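Local coordinates for transcriptional regulator (NtrC family) (PDB 3DZD), which probably uses ATP hydrolysis by its AAA+ domain to activate sigma54-dependent transcription, as an NtrC-family response regulator, at residues Lys150-Val155 with Asp263-Ser268; Leu144-Ala149 with His173-Arg178. One frame throughout, in Å; residues are numbered along the deposited sequence.

Contact 1. Residues Lys150-Val155 with Asp263-Ser268; sequences KSKAPV and DIRVIS
One arginine side chain, rooted in a strand, grips the backbone of the loop that leads into the neighbouring strand. CG of Arg265 lies anti to its backbone N and the chain bends at chi2 (-85°), which carries the guanidinium alongside Ser151-Pro154. Arg265 NE donates to Ala153 O at 2.8 Å; the oxygen lies near the guanidinium plane, but the donor stands 39° above the carbonyl plane, away from a lone pair. A weak bond from Arg265 NH2 to Ala153 O is 3.0 Å long. Ser151 O sits 3.0 Å above one guanidinium face, offset to the rim, a placing probably favourable electrostatically, though its angle is too poor for a hydrogen bond. Arg265 NH2 also bonds to Ile148 O and NH1 to Ala149 O, so arginine, with several N-H groups on a flat head, suits this cluster of carbonyls. CG2 of Val155 rests 3.6 Å from Arg265 NH2. Ser151 OG, anti to its own N, accepts from Ala153 N in an ST turn. Lys152 crosses obliquely to reach Asp263 in a salt bridge whose hydrogen bond, Lys152 NZ to Asp263 OD1 at 3.1 Å, is weak; Asp263 OD2 pairs with Arg178. Beyond the loop, parallel pairing begins: Val155 N bonds to Val266 O (3.2 Å), and Ser268 N to Val155 O (2.8 Å), almost along the C=O axis. A water bridges Val155 O and Ser268 OG. Beta-branched Val155 and Ile267 share one face of this parallel sheet, whose strands 155-158, leading into the Walker A P-loop, and 265-270 typify the AAA+ ATPase core.

Contact 2. Residues Leu144-Ala149 with His173-Arg178; sequences LIPKIA and HRYSGR
Tyr175 reaches from helix 165-176 across to helix 136-149, and its CB meets the first partner, CB of Ala149, at 3.7 Å. The small alanine lets the backbones come close, with 4.5 Å between the CA atoms of Ala149 and Ser176. With CG anti to its carbonyl carbon, the ring turns alongside Pro146, both side chains pointing the same way. Tyr175 CD2 touches Pro146 CB at 3.8 Å, near the ring plane, while Tyr175 CE2 ends the path against Pro146 CG, also 3.8 Å away; Ile145 CG2 lies more loosely over one ring face. Next along the chain, Ser176 CB is pressed tightly to Ala149 O, at 2.9 Å. Ser176 OG takes the crowded position between backbone N and carbonyl carbon (chi1 85°), from which it donates to a lone pair of His173 O at 2.8 Å and accepts from Arg178 N at 3.1 Å. An alanine at Ser176 would remove both bonds and would probably loosen the turn into Arg178. Gly177 leaves the helix with positive phi, where a side chain would jam against the carbonyl O of Ser176, so glycine suits the place. An ST turn thus closes helix 165-176, which in this P-loop NTPase fold follows the Walker A loop.

Overall arrangement
Both contacts belong to the sigma-54 interaction domain and are partly buried, but contact 1 sets a loop and the first residue of a strand against the central strand of the parallel sheet, whereas contact 2 packs two helices beside each other. Contact 1 is largely polar, with backbone pairing inside the sheet and a charged pair at its partly exposed margin; contact 2 has no hydrogen bond between its segments and relies on apolar contact, from buried Ile145 and Ala149 out to exposed Tyr175. Arg265 of contact 1 ties them, through the last carbonyls of 144-149. Val155 also packs on Ile148, so the helix and the strand following it are held together.

Contact 1. Residues Lys150-Val155 with Asp263-Ser268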
# COMPACT_ATOMS: atom_id res chain seq x y z
N LYS A 150 12.66 13.78 -12.92
CA LYS A 150 11.96 13.28 -14.09
C LYS A 150 12.87 12.50 -15.02
O LYS A 150 12.45 12.00 -16.06
CB LYS A 150 11.21 14.40 -14.81
CG LYS A 150 9.95 14.85 -14.08
CD LYS A 150 8.94 15.51 -15.01
CE LYS A 150 7.60 15.73 -14.32
NZ LYS A 150 6.96 14.45 -13.91
N SER A 151 14.13 12.37 -14.62
CA SER A 151 15.07 11.54 -15.35
C SER A 151 14.98 10.10 -14.86
O SER A 151 14.32 9.82 -13.86
CB SER A 151 16.49 12.05 -15.16
OG SER A 151 17.40 11.30 -15.94
N LYS A 152 15.63 9.18 -15.56
CA LYS A 152 15.73 7.82 -15.06
C LYS A 152 17.16 7.51 -14.60
O LYS A 152 17.43 6.42 -14.10
CB LYS A 152 15.27 6.80 -16.09
CG LYS A 152 14.85 5.48 -15.45
CD LYS A 152 15.14 4.29 -16.35
CE LYS A 152 14.65 3.00 -15.71
NZ LYS A 152 15.10 1.78 -16.46
N ALA A 153 18.06 8.47 -14.78
CA ALA A 153 19.44 8.33 -14.33
C ALA A 153 19.49 8.17 -12.81
O ALA A 153 18.71 8.79 -12.09
CB ALA A 153 20.26 9.53 -14.77
N PRO A 154 20.40 7.31 -12.31
CA PRO A 154 20.42 7.07 -10.87
C PRO A 154 20.95 8.27 -10.08
O PRO A 154 21.67 9.12 -10.62
CB PRO A 154 21.36 5.87 -10.73
CG PRO A 154 21.40 5.25 -12.11
CD PRO A 154 21.31 6.42 -13.03
N VAL A 155 20.57 8.35 -8.81
CA VAL A 155 20.98 9.44 -7.95
C VAL A 155 21.67 8.88 -6.72
O VAL A 155 21.17 7.94 -6.11
CB VAL A 155 19.77 10.28 -7.50
CG1 VAL A 155 20.21 11.42 -6.60
CG2 VAL A 155 19.02 10.82 -8.70
N ASP A 263 12.34 -2.55 -14.66
CA ASP A 263 12.42 -1.16 -15.06
C ASP A 263 12.39 -0.35 -13.78
O ASP A 263 11.33 -0.04 -13.25
CB ASP A 263 11.25 -0.81 -15.97
CG ASP A 263 11.09 0.68 -16.19
OD1 ASP A 263 12.07 1.35 -16.59
OD2 ASP A 263 9.97 1.17 -15.95
N ILE A 264 13.57 -0.03 -13.25
CA ILE A 264 13.66 0.67 -11.98
C ILE A 264 14.49 1.93 -12.11
O ILE A 264 15.46 1.97 -12.86
CB ILE A 264 14.31 -0.21 -10.91
CG1 ILE A 264 15.62 -0.80 -11.43
CG2 ILE A 264 13.37 -1.33 -10.49
CD1 ILE A 264 16.03 -2.06 -10.72
N ARG A 265 14.08 2.96 -11.39
CA ARG A 265 14.93 4.12 -11.17
C ARG A 265 15.66 3.88 -9.86
O ARG A 265 15.03 3.65 -8.82
CB ARG A 265 14.08 5.38 -11.10
CG ARG A 265 14.82 6.64 -11.47
CD ARG A 265 15.58 7.22 -10.29
NE ARG A 265 16.31 8.42 -10.70
CZ ARG A 265 15.74 9.60 -10.90
NH1 ARG A 265 14.43 9.74 -10.72
NH2 ARG A 265 16.47 10.63 -11.30
N VAL A 266 16.98 3.90 -9.91
CA VAL A 266 17.79 3.57 -8.75
C VAL A 266 18.24 4.80 -7.99
O VAL A 266 18.88 5.70 -8.56
CB VAL A 266 19.04 2.78 -9.17
CG1 VAL A 266 19.90 2.49 -7.95
CG2 VAL A 266 18.63 1.50 -9.88
N ILE A 267 17.89 4.85 -6.71
CA ILE A 267 18.39 5.90 -5.84
C ILE A 267 19.20 5.26 -4.73
O ILE A 267 18.74 4.30 -4.10
CB ILE A 267 17.26 6.76 -5.23
CG1 ILE A 267 16.39 7.37 -6.34
CG2 ILE A 267 17.85 7.84 -4.33
CD1 ILE A 267 15.28 8.27 -5.83
N SER A 268 20.39 5.79 -4.49
CA SER A 268 21.29 5.23 -3.50
C SER A 268 21.67 6.28 -2.49
O SER A 268 21.61 7.47 -2.76
CB SER A 268 22.56 4.73 -4.18
OG SER A 268 22.23 3.74 -5.12
O HOH W 1 21.99 5.35 -7.21

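Contact 2. Residues Leu144-Ala149 with His173-Arg178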
# COMPACT_ATOMS: atom_id res chain seq x y z
N LEU A 144 16.50 21.58 -6.45
CA LEU A 144 17.21 20.65 -7.31
C LEU A 144 16.40 19.37 -7.55
O LEU A 144 16.39 18.83 -8.66
CB LEU A 144 18.56 20.31 -6.69
CG LEU A 144 19.37 19.20 -7.35
CD1 LEU A 144 19.91 19.65 -8.72
CD2 LEU A 144 20.50 18.75 -6.42
N ILE A 145 15.71 18.92 -6.51
CA ILE A 145 14.99 17.65 -6.52
C ILE A 145 14.04 17.47 -7.71
O ILE A 145 14.04 16.42 -8.35
CB ILE A 145 14.19 17.46 -5.21
CG1 ILE A 145 15.12 17.13 -4.05
CG2 ILE A 145 13.16 16.37 -5.37
CD1 ILE A 145 14.38 16.86 -2.78
N PRO A 146 13.22 18.49 -8.00
CA PRO A 146 12.25 18.38 -9.10
C PRO A 146 12.92 18.33 -10.48
O PRO A 146 12.36 17.76 -11.41
CB PRO A 146 11.42 19.67 -8.96
CG PRO A 146 11.69 20.17 -7.58
CD PRO A 146 13.09 19.77 -7.28
N LYS A 147 14.10 18.93 -10.59
CA LYS A 147 14.86 18.91 -11.84
C LYS A 147 15.51 17.54 -12.09
O LYS A 147 15.59 17.09 -13.23
CB LYS A 147 15.95 19.98 -11.79
CG LYS A 147 15.42 21.39 -11.63
CD LYS A 147 16.57 22.39 -11.58
CE LYS A 147 16.05 23.82 -11.67
NZ LYS A 147 17.15 24.79 -11.98
N ILE A 148 15.96 16.91 -11.02
CA ILE A 148 16.60 15.60 -11.07
C ILE A 148 15.58 14.50 -11.34
O ILE A 148 15.88 13.52 -12.01
CB ILE A 148 17.26 15.29 -9.71
CG1 ILE A 148 18.48 16.18 -9.48
CG2 ILE A 148 17.69 13.85 -9.61
CD1 ILE A 148 19.23 15.80 -8.23
N ALA A 149 14.38 14.68 -10.80
CA ALA A 149 13.44 13.58 -10.61
C ALA A 149 12.83 12.98 -11.87
O ALA A 149 12.50 11.80 -11.89
CB ALA A 149 12.33 14.00 -9.67
N HIS A 173 11.13 10.24 -5.97
CA HIS A 173 10.19 9.28 -6.54
C HIS A 173 8.85 9.97 -6.83
O HIS A 173 8.36 9.96 -7.96
CB HIS A 173 9.99 8.10 -5.59
CG HIS A 173 8.90 7.17 -6.01
ND1 HIS A 173 9.00 6.36 -7.12
CD2 HIS A 173 7.68 6.92 -5.47
CE1 HIS A 173 7.89 5.65 -7.25
NE2 HIS A 173 7.08 5.97 -6.26
N ARG A 174 8.29 10.59 -5.79
CA ARG A 174 7.06 11.37 -5.91
C ARG A 174 7.04 12.28 -7.14
O ARG A 174 6.08 12.27 -7.91
CB ARG A 174 6.86 12.21 -4.65
CG ARG A 174 5.51 12.91 -4.58
CD ARG A 174 4.40 11.90 -4.35
NE ARG A 174 4.68 11.03 -3.21
CZ ARG A 174 4.27 11.27 -1.97
NH1 ARG A 174 3.56 12.36 -1.71
NH2 ARG A 174 4.56 10.43 -0.99
N TYR A 175 8.09 13.08 -7.32
CA TYR A 175 8.16 14.05 -8.41
C TYR A 175 8.45 13.40 -9.76
O TYR A 175 8.07 13.94 -10.80
CB TYR A 175 9.21 15.13 -8.13
CG TYR A 175 8.87 16.04 -6.96
CD1 TYR A 175 8.30 15.52 -5.80
CD2 TYR A 175 9.14 17.40 -7.01
CE1 TYR A 175 7.98 16.34 -4.73
CE2 TYR A 175 8.84 18.23 -5.93
CZ TYR A 175 8.26 17.69 -4.80
OH TYR A 175 7.95 18.50 -3.72
N SER A 176 9.12 12.26 -9.74
CA SER A 176 9.47 11.55 -10.97
C SER A 176 8.21 11.18 -11.75
O SER A 176 8.21 11.17 -12.99
CB SER A 176 10.30 10.29 -10.68
OG SER A 176 9.46 9.18 -10.37
N GLY A 177 7.14 10.87 -11.02
CA GLY A 177 5.88 10.52 -11.64
C GLY A 177 5.69 9.04 -11.89
O GLY A 177 4.62 8.61 -12.33
N ARG A 178 6.72 8.25 -11.59
CA ARG A 178 6.68 6.81 -11.84
C ARG A 178 5.58 6.15 -11.01
O ARG A 178 5.40 6.47 -9.84
CB ARG A 178 8.06 6.18 -11.59
CG ARG A 178 9.10 6.63 -12.63
CD ARG A 178 10.52 6.18 -12.31
NE ARG A 178 10.71 4.74 -12.47
CZ ARG A 178 11.01 4.14 -13.62
NH1 ARG A 178 11.14 4.86 -14.72
NH2 ARG A 178 11.17 2.83 -13.66